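Local coordinates for protein proline dehydrogenase (Bradyrhizobium japonicum USDA 110, PDB 3HAZ) that probably oxidises proline to glutamate in two steps, joining an FAD-dependent proline dehydrogenase to an NAD-dependent aldehyde dehydrogenase in one chain, at residues 421-426 against 457-462; 167-172 against 453-458; 60-65 against 472-477; 276-281 against 441-446. One frame throughout, in Å; residues are numbered along the deposited sequence.

Interaction 1 of 4, residues 421-426 against 457-462; sequences HGMGEA and VRRLLE. With SO4 (sulfate ion), chain J; SO4 (sulfate ion), chain K.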
# COMPACT_ATOMS: atom_id res chain seq x y z
N HIS A 421 -20.63 18.25 -44.38
CA HIS A 421 -21.25 19.53 -44.07
C HIS A 421 -21.43 19.65 -42.55
O HIS A 421 -21.88 18.71 -41.90
CB HIS A 421 -22.59 19.66 -44.81
CG HIS A 421 -23.04 21.08 -45.00
ND1 HIS A 421 -22.19 22.09 -45.38
CD2 HIS A 421 -24.27 21.65 -44.86
CE1 HIS A 421 -22.86 23.22 -45.46
NE2 HIS A 421 -24.13 22.98 -45.15
N GLY A 422 -21.04 20.79 -41.99
CA GLY A 422 -21.10 20.97 -40.55
C GLY A 422 -19.84 20.58 -39.80
O GLY A 422 -19.78 20.67 -38.57
N MET A 423 -18.83 20.12 -40.53
CA MET A 423 -17.52 19.83 -39.94
C MET A 423 -16.40 20.24 -40.89
O MET A 423 -16.58 20.26 -42.10
CB MET A 423 -17.39 18.34 -39.63
CG MET A 423 -18.50 17.76 -38.75
SD MET A 423 -18.23 16.01 -38.40
CE MET A 423 -16.81 16.11 -37.30
N GLY A 424 -15.23 20.55 -40.33
CA GLY A 424 -14.07 20.88 -41.14
C GLY A 424 -14.16 22.17 -41.94
O GLY A 424 -13.30 22.43 -42.79
N GLU A 425 -15.18 22.98 -41.70
CA GLU A 425 -15.37 24.17 -42.51
C GLU A 425 -14.21 25.18 -42.42
O GLU A 425 -13.62 25.55 -43.44
CB GLU A 425 -16.70 24.87 -42.19
CG GLU A 425 -16.97 26.07 -43.10
CD GLU A 425 -18.42 26.52 -43.07
OE1 GLU A 425 -19.22 25.96 -42.28
OE2 GLU A 425 -18.77 27.44 -43.84
N ALA A 426 -13.90 25.62 -41.21
CA ALA A 426 -12.82 26.58 -41.02
C ALA A 426 -11.51 25.98 -41.52
O ALA A 426 -10.72 26.65 -42.17
CB ALA A 426 -12.70 26.98 -39.54
N VAL A 457 -27.17 8.74 -34.51
CA VAL A 457 -26.46 7.98 -33.49
C VAL A 457 -24.98 7.86 -33.83
O VAL A 457 -24.10 8.27 -33.06
CB VAL A 457 -27.03 6.56 -33.35
CG1 VAL A 457 -26.12 5.70 -32.47
CG2 VAL A 457 -28.44 6.61 -32.80
N ARG A 458 -24.70 7.29 -35.00
CA ARG A 458 -23.33 7.11 -35.44
C ARG A 458 -22.60 8.45 -35.44
O ARG A 458 -21.48 8.56 -34.93
CB ARG A 458 -23.30 6.45 -36.82
CG ARG A 458 -22.01 5.71 -37.13
CD ARG A 458 -22.27 4.45 -37.95
NE ARG A 458 -23.37 4.62 -38.90
CZ ARG A 458 -23.33 5.41 -39.96
NH1 ARG A 458 -22.24 6.13 -40.21
NH2 ARG A 458 -24.37 5.50 -40.77
N ARG A 459 -23.26 9.48 -35.97
CA ARG A 459 -22.68 10.82 -36.05
C ARG A 459 -22.29 11.38 -34.68
O ARG A 459 -21.24 12.01 -34.53
CB ARG A 459 -23.66 11.77 -36.74
CG ARG A 459 -23.24 13.23 -36.73
CD ARG A 459 -22.26 13.55 -37.84
NE ARG A 459 -22.21 14.98 -38.10
CZ ARG A 459 -22.86 15.59 -39.09
NH1 ARG A 459 -23.62 14.89 -39.92
NH2 ARG A 459 -22.76 16.90 -39.24
N LEU A 460 -23.15 11.16 -33.69
CA LEU A 460 -22.96 11.74 -32.36
C LEU A 460 -21.86 11.04 -31.56
O LEU A 460 -21.22 11.66 -30.71
CB LEU A 460 -24.27 11.71 -31.56
CG LEU A 460 -25.39 12.62 -32.07
CD1 LEU A 460 -26.62 12.47 -31.19
CD2 LEU A 460 -24.92 14.06 -32.08
N LEU A 461 -21.65 9.75 -31.82
CA LEU A 461 -20.60 9.01 -31.14
C LEU A 461 -19.25 9.67 -31.38
O LEU A 461 -18.41 9.73 -30.48
CB LEU A 461 -20.56 7.55 -31.61
CG LEU A 461 -21.60 6.59 -31.04
CD1 LEU A 461 -21.27 5.16 -31.43
CD2 LEU A 461 -21.67 6.73 -29.52
N GLU A 462 -19.06 10.18 -32.59
CA GLU A 462 -17.77 10.71 -33.00
C GLU A 462 -17.56 12.17 -32.59
O GLU A 462 -16.45 12.56 -32.21
CB GLU A 462 -17.57 10.52 -34.51
CG GLU A 462 -16.13 10.49 -34.95
CD GLU A 462 -15.59 11.87 -35.25
OE1 GLU A 462 -16.02 12.46 -36.26
OE2 GLU A 462 -14.76 12.36 -34.46
S SO4 J . -16.31 24.06 -38.37
O1 SO4 J . -15.39 24.89 -39.15
O2 SO4 J . -17.27 24.91 -37.67
O3 SO4 J . -17.03 23.14 -39.26
O4 SO4 J . -15.54 23.29 -37.39
S SO4 K . -20.43 7.36 -42.58
O1 SO4 K . -19.46 8.37 -42.98
O2 SO4 K . -20.17 7.00 -41.19
O3 SO4 K . -21.78 7.91 -42.70
O4 SO4 K . -20.31 6.19 -43.43
O HOH W 1 -23.89 17.19 -41.70
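R459 and M423 lie alongside each other and run opposite ways, and their meeting carries most of this contact. The R459 chain leaves helix 452-463 with CG anti to the backbone N (chi1 173°) and bends at chi2. This sends the guanidinium toward the loop 421-424. M423 SD lies 4.1 Å from R459 NE, oblique to the guanidinium plane. NE is buried here and has no polar partner in the model. At the far end of the group, a water lies in the guanidinium plane. It accepts from R459 NH2 at 2.7 Å and donates to H421 O at 2.5 Å, so it bridges side chain and loop. The loop belongs to the proline dehydrogenase barrel: it leads from strand 416-420 into helix 425-434, with G424 as the N-cap. A sulfate, probably from the crystallisation liquor, sits at this helix start; its O1 accepts from A426 N at 2.6 Å and its O3 from E425 N at 3.1 Å. M423 bends at chi3 (70°), and its CE reaches E462 OE1 at 3.9 Å. These two side chains meet at a slant. E462 lines the FAD pocket, and M423 also touches H397, an FAD-binding residue.

Interaction 2 of 4, residues 167-172 against 453-458; sequences NHFVLG and LAYLVR. With SO4 (sulfate ion), chain K.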
# COMPACT_ATOMS: atom_id res chain seq x y z
N ASN A 167 -29.37 23.59 -41.09
CA ASN A 167 -28.23 24.00 -41.92
C ASN A 167 -27.39 22.84 -42.44
O ASN A 167 -26.81 22.94 -43.51
CB ASN A 167 -27.34 24.99 -41.17
CG ASN A 167 -28.01 26.34 -40.97
OD1 ASN A 167 -28.90 26.72 -41.73
ND2 ASN A 167 -27.60 27.05 -39.93
N HIS A 168 -27.33 21.75 -41.68
CA HIS A 168 -26.36 20.70 -41.97
C HIS A 168 -26.97 19.38 -42.42
O HIS A 168 -26.25 18.43 -42.74
CB HIS A 168 -25.43 20.49 -40.78
CG HIS A 168 -24.66 21.73 -40.42
ND1 HIS A 168 -24.37 22.06 -39.11
CD2 HIS A 168 -24.16 22.72 -41.19
CE1 HIS A 168 -23.70 23.21 -39.10
NE2 HIS A 168 -23.57 23.63 -40.35
N PHE A 169 -28.30 19.32 -42.46
CA PHE A 169 -28.97 18.14 -42.95
C PHE A 169 -29.96 18.55 -44.04
O PHE A 169 -30.53 19.63 -43.97
CB PHE A 169 -29.70 17.42 -41.81
CG PHE A 169 -28.78 16.86 -40.77
CD1 PHE A 169 -28.49 15.51 -40.74
CD2 PHE A 169 -28.20 17.69 -39.83
CE1 PHE A 169 -27.63 14.99 -39.79
CE2 PHE A 169 -27.35 17.17 -38.87
CZ PHE A 169 -27.06 15.81 -38.86
N VAL A 170 -30.12 17.69 -45.04
CA VAL A 170 -31.13 17.88 -46.07
C VAL A 170 -32.19 16.79 -45.90
O VAL A 170 -32.01 15.66 -46.36
CB VAL A 170 -30.51 17.81 -47.48
CG1 VAL A 170 -31.60 17.91 -48.53
CG2 VAL A 170 -29.46 18.92 -47.67
N LEU A 171 -33.30 17.14 -45.24
CA LEU A 171 -34.25 16.14 -44.75
C LEU A 171 -35.68 16.39 -45.26
O LEU A 171 -36.05 17.52 -45.56
CB LEU A 171 -34.27 16.17 -43.23
CG LEU A 171 -33.29 15.27 -42.46
CD1 LEU A 171 -32.08 14.90 -43.29
CD2 LEU A 171 -32.88 15.93 -41.16
N GLY A 172 -36.46 15.32 -45.33
CA GLY A 172 -37.87 15.42 -45.68
C GLY A 172 -38.60 14.16 -45.25
O GLY A 172 -37.98 13.17 -44.88
N LEU A 453 -32.64 8.76 -37.40
CA LEU A 453 -32.19 8.27 -36.09
C LEU A 453 -30.94 7.39 -36.17
O LEU A 453 -29.96 7.63 -35.47
CB LEU A 453 -33.30 7.49 -35.38
CG LEU A 453 -34.26 8.17 -34.40
CD1 LEU A 453 -35.05 7.08 -33.65
CD2 LEU A 453 -33.53 9.07 -33.43
N ALA A 454 -31.00 6.37 -37.02
CA ALA A 454 -29.88 5.45 -37.20
C ALA A 454 -28.60 6.21 -37.56
O ALA A 454 -27.51 5.88 -37.08
CB ALA A 454 -30.20 4.41 -38.26
N TYR A 455 -28.74 7.23 -38.40
CA TYR A 455 -27.61 8.03 -38.83
C TYR A 455 -27.11 8.99 -37.73
O TYR A 455 -25.90 9.15 -37.55
CB TYR A 455 -28.00 8.83 -40.08
CG TYR A 455 -26.90 9.74 -40.61
CD1 TYR A 455 -26.01 9.28 -41.58
CD2 TYR A 455 -26.77 11.04 -40.16
CE1 TYR A 455 -25.01 10.11 -42.08
CE2 TYR A 455 -25.78 11.88 -40.65
CZ TYR A 455 -24.90 11.41 -41.61
OH TYR A 455 -23.91 12.24 -42.10
N LEU A 456 -28.04 9.63 -37.03
CA LEU A 456 -27.67 10.59 -35.98
C LEU A 456 -26.80 9.95 -34.91
O LEU A 456 -25.82 10.55 -34.45
CB LEU A 456 -28.92 11.19 -35.34
CG LEU A 456 -29.41 12.49 -35.96
CD1 LEU A 456 -30.59 13.03 -35.16
CD2 LEU A 456 -28.29 13.52 -36.02
N VAL A 457 -27.17 8.74 -34.51
CA VAL A 457 -26.46 7.98 -33.49
C VAL A 457 -24.98 7.86 -33.83
O VAL A 457 -24.10 8.27 -33.06
CB VAL A 457 -27.03 6.56 -33.35
CG1 VAL A 457 -26.12 5.70 -32.47
CG2 VAL A 457 -28.44 6.61 -32.80
N ARG A 458 -24.70 7.29 -35.00
CA ARG A 458 -23.33 7.11 -35.44
C ARG A 458 -22.60 8.45 -35.44
O ARG A 458 -21.48 8.56 -34.93
CB ARG A 458 -23.30 6.45 -36.82
CG ARG A 458 -22.01 5.71 -37.13
CD ARG A 458 -22.27 4.45 -37.95
NE ARG A 458 -23.37 4.62 -38.90
CZ ARG A 458 -23.33 5.41 -39.96
NH1 ARG A 458 -22.24 6.13 -40.21
NH2 ARG A 458 -24.37 5.50 -40.77
S SO4 K . -20.43 7.36 -42.58
O1 SO4 K . -19.46 8.37 -42.98
O2 SO4 K . -20.17 7.00 -41.19
O3 SO4 K . -21.78 7.91 -42.70
O4 SO4 K . -20.31 6.19 -43.43
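F169 meets two side chains of residues 453-458 of helix 452-463 through the far end of its ring. Its CE1 lies 3.7 Å from Y455 CE2. Its CZ lies 3.9 Å from L456 CD2. Both approaches are oblique to the phenyl ring, and the contact is apolar and buried. F169 has CG anti to its carbonyl carbon (chi1 -65°), which aims the ring at the helix. Y455 has the other setting, CG anti to the backbone N (chi1 179°), and brings CE2 and CD2 to F169, again obliquely. The phenol is held further out, where Y455 OH is hydrogen-bonded to D195 OD2. Nearly one turn along, R458 forms a salt bridge with E199, and R458 NH1 donates in plane to O3 of a sulfate, probably from the crystallisation liquor, at 3.1 Å. A leucine in place of R458 would probably leave E199 without its mate. P445 of strand 440-448 packs on both F169 and Y455, while M78 of helix 71-85 packs on L456. F169 sits just before strand 170-172, which pairs in parallel with strand 440-448 of the barrel sheet, and it packs on helix 452-463, which follows strand 440-448 in the chain.

Interaction 3 of 4, residues 60-65 against 472-477; sequences VEDMLR and QAADYR. With SO4 (sulfate ion), chain I.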
# COMPACT_ATOMS: atom_id res chain seq x y z
N VAL A 60 -22.05 20.36 -34.09
CA VAL A 60 -22.65 19.52 -33.07
C VAL A 60 -21.78 19.43 -31.81
O VAL A 60 -22.28 19.52 -30.69
CB VAL A 60 -22.92 18.10 -33.59
CG1 VAL A 60 -23.38 17.20 -32.47
CG2 VAL A 60 -23.95 18.14 -34.71
N GLU A 61 -20.48 19.26 -32.02
CA GLU A 61 -19.52 19.19 -30.93
C GLU A 61 -19.56 20.47 -30.09
O GLU A 61 -19.44 20.43 -28.86
CB GLU A 61 -18.11 18.95 -31.47
N ASP A 62 -19.75 21.61 -30.74
CA ASP A 62 -19.88 22.87 -30.02
C ASP A 62 -21.12 22.85 -29.13
O ASP A 62 -21.07 23.31 -27.99
CB ASP A 62 -19.91 24.05 -30.99
CG ASP A 62 -18.60 24.22 -31.74
OD1 ASP A 62 -17.53 24.16 -31.10
OD2 ASP A 62 -18.64 24.42 -32.97
N MET A 63 -22.22 22.31 -29.65
CA MET A 63 -23.45 22.24 -28.86
C MET A 63 -23.31 21.28 -27.69
O MET A 63 -23.70 21.58 -26.57
CB MET A 63 -24.65 21.84 -29.73
CG MET A 63 -25.96 21.79 -28.97
SD MET A 63 -27.37 21.25 -29.96
CE MET A 63 -26.94 19.53 -30.25
N LEU A 64 -22.74 20.11 -27.96
CA LEU A 64 -22.54 19.12 -26.90
C LEU A 64 -21.66 19.69 -25.78
O LEU A 64 -21.92 19.49 -24.59
CB LEU A 64 -21.94 17.83 -27.46
CG LEU A 64 -22.78 17.10 -28.51
CD1 LEU A 64 -22.00 15.97 -29.15
CD2 LEU A 64 -24.09 16.59 -27.89
N ARG A 65 -20.62 20.41 -26.18
CA ARG A 65 -19.69 20.98 -25.22
C ARG A 65 -20.33 22.14 -24.47
O ARG A 65 -20.27 22.21 -23.25
CB ARG A 65 -18.40 21.42 -25.93
CG ARG A 65 -17.37 22.09 -25.02
CD ARG A 65 -16.18 22.62 -25.81
NE ARG A 65 -16.58 23.24 -27.08
CZ ARG A 65 -16.94 24.51 -27.22
NH1 ARG A 65 -16.96 25.32 -26.17
NH2 ARG A 65 -17.29 24.98 -28.42
N GLN A 472 -11.45 18.07 -29.47
CA GLN A 472 -10.30 18.66 -28.80
C GLN A 472 -9.97 20.06 -29.33
O GLN A 472 -9.71 20.97 -28.55
CB GLN A 472 -9.09 17.74 -28.94
CG GLN A 472 -9.29 16.39 -28.28
CD GLN A 472 -8.06 15.52 -28.33
OE1 GLN A 472 -6.93 16.01 -28.22
NE2 GLN A 472 -8.26 14.22 -28.49
N ALA A 473 -9.99 20.22 -30.64
CA ALA A 473 -9.72 21.53 -31.22
C ALA A 473 -10.71 22.55 -30.69
O ALA A 473 -10.38 23.73 -30.55
CB ALA A 473 -9.79 21.46 -32.74
N ALA A 474 -11.92 22.10 -30.37
CA ALA A 474 -12.97 22.99 -29.88
C ALA A 474 -12.87 23.23 -28.38
O ALA A 474 -13.62 24.02 -27.82
CB ALA A 474 -14.34 22.43 -30.23
N ASP A 475 -11.93 22.55 -27.73
CA ASP A 475 -11.72 22.68 -26.30
C ASP A 475 -10.45 23.47 -26.06
O ASP A 475 -9.34 22.94 -26.21
CB ASP A 475 -11.63 21.29 -25.65
CG ASP A 475 -11.36 21.35 -24.16
OD1 ASP A 475 -11.49 22.45 -23.57
OD2 ASP A 475 -11.01 20.30 -23.57
N TYR A 476 -10.59 24.74 -25.69
CA TYR A 476 -9.44 25.63 -25.59
C TYR A 476 -8.46 25.29 -24.46
O TYR A 476 -7.42 25.92 -24.33
CB TYR A 476 -9.87 27.10 -25.51
CG TYR A 476 -10.40 27.64 -26.83
CD1 TYR A 476 -10.21 26.94 -28.01
CD2 TYR A 476 -11.05 28.86 -26.89
CE1 TYR A 476 -10.68 27.43 -29.22
CE2 TYR A 476 -11.52 29.36 -28.09
CZ TYR A 476 -11.33 28.65 -29.25
OH TYR A 476 -11.80 29.15 -30.44
N ARG A 477 -8.80 24.28 -23.66
CA ARG A 477 -7.85 23.79 -22.67
C ARG A 477 -6.73 23.04 -23.38
O ARG A 477 -5.63 22.92 -22.84
CB ARG A 477 -8.53 22.86 -21.67
CG ARG A 477 -9.40 23.56 -20.64
CD ARG A 477 -10.22 22.55 -19.85
NE ARG A 477 -11.06 21.76 -20.74
CZ ARG A 477 -11.80 20.73 -20.34
NH1 ARG A 477 -12.54 20.07 -21.22
NH2 ARG A 477 -11.81 20.36 -19.07
S SO4 I . -14.71 17.89 -18.95
O1 SO4 I . -13.43 18.01 -18.24
O2 SO4 I . -15.54 16.90 -18.27
O3 SO4 I . -15.40 19.18 -18.96
O4 SO4 I . -14.47 17.47 -20.33
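R65 of helix 60-66 reaches across to A474. Its CB points toward the other segment. CG stands anti to the backbone N (chi1 177°), and the chain runs on extended to CD. CD lies 3.5 Å from A474 O and also comes near D475 CA. A bend at chi3 (40°) then turns the guanidinium over the A474 carbonyl. NE is 3.1 Å from A474 O, but the angle is too poor for a hydrogen bond, because the oxygen lies over one face of the group, offset toward its rim. The methyl of A474 also packs against NE. The opposite face is turned to D62 O of R65's own helix. At the tip, NH2 donates to D62 OD1 at 2.8 Å in a salt bridge. The oxygen lies in the guanidinium plane and is met on its anti side, 26° out of the carboxylate plane. The same D62 OD1 touches A474 CB at 3.7 Å, while D62 OD2 accepts from G59 N. Beyond A474, R477 and D475 form a salt bridge: D475 OD1 accepts from R477 NE at 2.9 Å, and also from R477 N, an Asx turn. R477 NH2 donates to O1 of a sulfate, probably from the crystallisation liquor, at 3.0 Å. Y476 meets F67 of a neighbouring subunit. The segments join helix 60-66, in the region of the DNA-binding family, to the chain following helix 452-463. Each charged pair closes within its own segment, so this surface contact rests on packing and on a carbonyl dipole facing a cation, which is probably mildly favourable.

Interaction 4 of 4, residues 276-281 against 441-446; sequences NFTVDA and RTYAPV. With FAD (flavin-adenine dinucleotide), chain C.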
# COMPACT_ATOMS: atom_id res chain seq x y z
N ASN A 276 -19.38 11.10 -59.67
CA ASN A 276 -18.61 10.29 -58.75
C ASN A 276 -19.60 9.39 -57.99
O ASN A 276 -20.58 9.87 -57.43
CB ASN A 276 -17.84 11.19 -57.78
CG ASN A 276 -16.97 10.41 -56.78
OD1 ASN A 276 -16.70 10.90 -55.68
ND2 ASN A 276 -16.54 9.22 -57.16
N PHE A 277 -19.34 8.08 -57.99
CA PHE A 277 -20.24 7.11 -57.37
C PHE A 277 -19.44 6.27 -56.36
O PHE A 277 -18.61 5.46 -56.74
CB PHE A 277 -20.85 6.22 -58.46
CG PHE A 277 -21.88 5.25 -57.96
CD1 PHE A 277 -23.21 5.64 -57.84
CD2 PHE A 277 -21.53 3.95 -57.65
CE1 PHE A 277 -24.17 4.74 -57.38
CE2 PHE A 277 -22.48 3.04 -57.20
CZ PHE A 277 -23.80 3.44 -57.06
N THR A 278 -19.70 6.47 -55.06
CA THR A 278 -18.87 5.86 -54.02
C THR A 278 -19.65 4.86 -53.17
O THR A 278 -20.68 5.21 -52.58
CB THR A 278 -18.24 6.92 -53.09
OG1 THR A 278 -17.68 7.98 -53.87
CG2 THR A 278 -17.15 6.30 -52.22
N VAL A 279 -19.16 3.63 -53.11
CA VAL A 279 -19.69 2.62 -52.19
C VAL A 279 -19.05 2.76 -50.81
O VAL A 279 -17.84 2.56 -50.64
CB VAL A 279 -19.47 1.18 -52.73
CG1 VAL A 279 -20.11 0.15 -51.79
CG2 VAL A 279 -20.04 1.05 -54.15
N ASP A 280 -19.86 3.12 -49.82
CA ASP A 280 -19.35 3.32 -48.46
C ASP A 280 -18.79 2.03 -47.89
O ASP A 280 -19.15 0.93 -48.33
CB ASP A 280 -20.46 3.84 -47.54
CG ASP A 280 -20.81 5.31 -47.80
OD1 ASP A 280 -20.06 6.01 -48.52
OD2 ASP A 280 -21.85 5.76 -47.28
N ALA A 281 -17.90 2.16 -46.91
CA ALA A 281 -17.38 1.00 -46.19
C ALA A 281 -18.11 0.88 -44.86
O ALA A 281 -18.32 1.88 -44.17
CB ALA A 281 -15.89 1.15 -45.97
N ARG A 441 -14.14 18.16 -51.46
CA ARG A 441 -15.54 17.85 -51.70
C ARG A 441 -16.31 17.94 -50.39
O ARG A 441 -15.86 17.43 -49.36
CB ARG A 441 -15.65 16.43 -52.27
CG ARG A 441 -17.07 15.99 -52.62
CD ARG A 441 -17.05 14.62 -53.28
NE ARG A 441 -16.07 14.57 -54.36
CZ ARG A 441 -16.38 14.74 -55.64
NH1 ARG A 441 -17.63 14.97 -56.00
NH2 ARG A 441 -15.42 14.70 -56.56
N THR A 442 -17.47 18.58 -50.43
CA THR A 442 -18.31 18.68 -49.24
C THR A 442 -19.57 17.84 -49.45
O THR A 442 -20.28 18.01 -50.45
CB THR A 442 -18.67 20.16 -48.94
OG1 THR A 442 -17.46 20.89 -48.72
CG2 THR A 442 -19.53 20.26 -47.69
N TYR A 443 -19.81 16.92 -48.53
CA TYR A 443 -21.00 16.08 -48.61
C TYR A 443 -22.06 16.59 -47.65
O TYR A 443 -21.76 17.01 -46.53
CB TYR A 443 -20.70 14.63 -48.22
CG TYR A 443 -19.95 13.80 -49.23
CD1 TYR A 443 -20.62 12.93 -50.09
CD2 TYR A 443 -18.56 13.84 -49.29
CE1 TYR A 443 -19.92 12.14 -50.99
CE2 TYR A 443 -17.85 13.05 -50.19
CZ TYR A 443 -18.54 12.21 -51.04
OH TYR A 443 -17.84 11.43 -51.93
N ALA A 444 -23.31 16.53 -48.10
CA ALA A 444 -24.45 16.84 -47.25
C ALA A 444 -25.23 15.56 -46.97
O ALA A 444 -25.46 14.75 -47.87
CB ALA A 444 -25.35 17.88 -47.94
N PRO A 445 -25.63 15.36 -45.70
CA PRO A 445 -26.50 14.22 -45.41
C PRO A 445 -27.86 14.48 -46.04
O PRO A 445 -28.43 15.55 -45.83
CB PRO A 445 -26.61 14.25 -43.88
CG PRO A 445 -25.44 15.09 -43.42
CD PRO A 445 -25.27 16.11 -44.49
N VAL A 446 -28.35 13.52 -46.81
CA VAL A 446 -29.60 13.69 -47.55
C VAL A 446 -30.48 12.47 -47.38
O VAL A 446 -30.05 11.36 -47.68
CB VAL A 446 -29.34 13.85 -49.07
CG1 VAL A 446 -30.67 13.96 -49.83
CG2 VAL A 446 -28.43 15.05 -49.36
PA FAD C . -9.89 12.01 -35.96
O1A FAD C . -10.36 12.72 -34.57
O2A FAD C . -8.52 12.34 -36.33
O5B FAD C . -10.00 10.40 -35.78
C5B FAD C . -11.21 9.87 -35.31
C4B FAD C . -11.21 8.35 -35.50
O4B FAD C . -9.94 7.55 -35.21
C3B FAD C . -12.32 7.49 -35.52
O3B FAD C . -13.47 7.87 -36.26
C2B FAD C . -11.72 6.11 -35.65
O2B FAD C . -11.77 5.51 -36.93
C1B FAD C . -10.37 6.21 -35.04
N9A FAD C . -10.23 5.90 -33.63
C8A FAD C . -10.79 6.55 -32.54
N7A FAD C . -10.35 5.93 -31.40
C5A FAD C . -9.50 4.87 -31.81
C6A FAD C . -8.73 3.84 -31.03
N6A FAD C . -8.78 3.81 -29.57
N1A FAD C . -7.99 2.95 -31.66
C2A FAD C . -7.91 2.96 -33.07
N3A FAD C . -8.66 3.95 -33.81
C4A FAD C . -9.42 4.87 -33.15
N1 FAD C . -16.12 5.77 -42.22
C2 FAD C . -16.46 4.47 -42.53
O2 FAD C . -16.21 3.47 -41.62
N3 FAD C . -17.10 4.18 -43.78
C4 FAD C . -17.37 5.19 -44.66
O4 FAD C . -17.94 4.90 -45.91
C4X FAD C . -17.02 6.55 -44.34
N5 FAD C . -17.30 7.66 -45.30
C5X FAD C . -16.95 8.99 -44.96
C6 FAD C . -17.24 10.08 -45.90
C7 FAD C . -16.89 11.40 -45.56
C7M FAD C . -17.21 12.53 -46.54
C8 FAD C . -16.22 11.69 -44.27
C8M FAD C . -15.82 13.13 -43.88
C9 FAD C . -15.94 10.65 -43.38
C9A FAD C . -16.32 9.26 -43.72
N10 FAD C . -16.04 8.17 -42.79
C10 FAD C . -16.40 6.81 -43.14
C1' FAD C . -15.22 8.36 -41.55
C2' FAD C . -16.01 8.67 -40.25
O2' FAD C . -17.34 9.06 -40.57
C3' FAD C . -15.25 9.73 -39.44
O3' FAD C . -15.46 11.02 -40.01
C4' FAD C . -13.70 9.46 -39.37
O4' FAD C . -13.29 8.18 -39.06
C5' FAD C . -12.96 10.53 -38.52
O5' FAD C . -11.59 10.66 -38.87
P FAD C . -10.89 12.15 -38.66
O1P FAD C . -9.33 12.11 -39.25
O2P FAD C . -11.70 13.17 -39.33
O3P FAD C . -10.98 12.49 -37.07
O HOH W 2 -19.05 10.43 -53.91
O HOH W 3 -15.84 9.36 -52.55
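N276 OD1 sits over the centre of one face of the R441 guanidinium, 3.9 Å from CZ, with the amide and guanidinium planes 60° apart. R441 bends at chi3 (-50°), which lays that face under the amide. Its nitrogens bond to E416, S193 and the carbonyl of R233. N276 is fixed through G308 and Q393. A methionine in place of R441 would probably leave E416 without its counter-charge and the amide of N276 without a flat group beneath it. The tight packing is at the flavin, where Y443 CD2 lies 3.3 Å from the FAD methyl C7M. A281 N donates to FAD O4 at 2.9 Å, and A281 O accepts from FAD N3 at 2.6 Å. The gap between N276, T278 and Y443 is looser and filled by water. Y443 OH is 4.0 Å from T278 OG1, and two waters bridge them. One, in the plane of the Y443 ring, lies 2.5 Å from Y443 OH; it donates to N276 OD1 and T278 OG1. R341 and, weakly, Q418 bond to Y443 OH as well. Strands 276-279 and 440-448 are not neighbours in the parallel barrel sheet: strand 276-279 pairs with 235-238 and 309-314, and 440-448 with 170-172, 193-196 and 416-420.

From the N terminus, helix 60-66 comes first and is met by residues 472-477 in interaction 3, which closes the longest loop and encloses the other three contacts. Residues 167-172 follow and close on helix 452-463 in interaction 2. Interaction 4, between strands 276-279 and 440-448, lies wholly within that loop. Interaction 1 starts at 421-426, inside the span of interaction 4, and ends beyond it at 457-462, so the two cross. Interactions 1 and 2 share V457 and R458 on helix 452-463. H421 N probably bonds to Y443 O, and V170 N to P445 O. Strand 440-448 thus joins the barrel contacts, while V60 packs on L460.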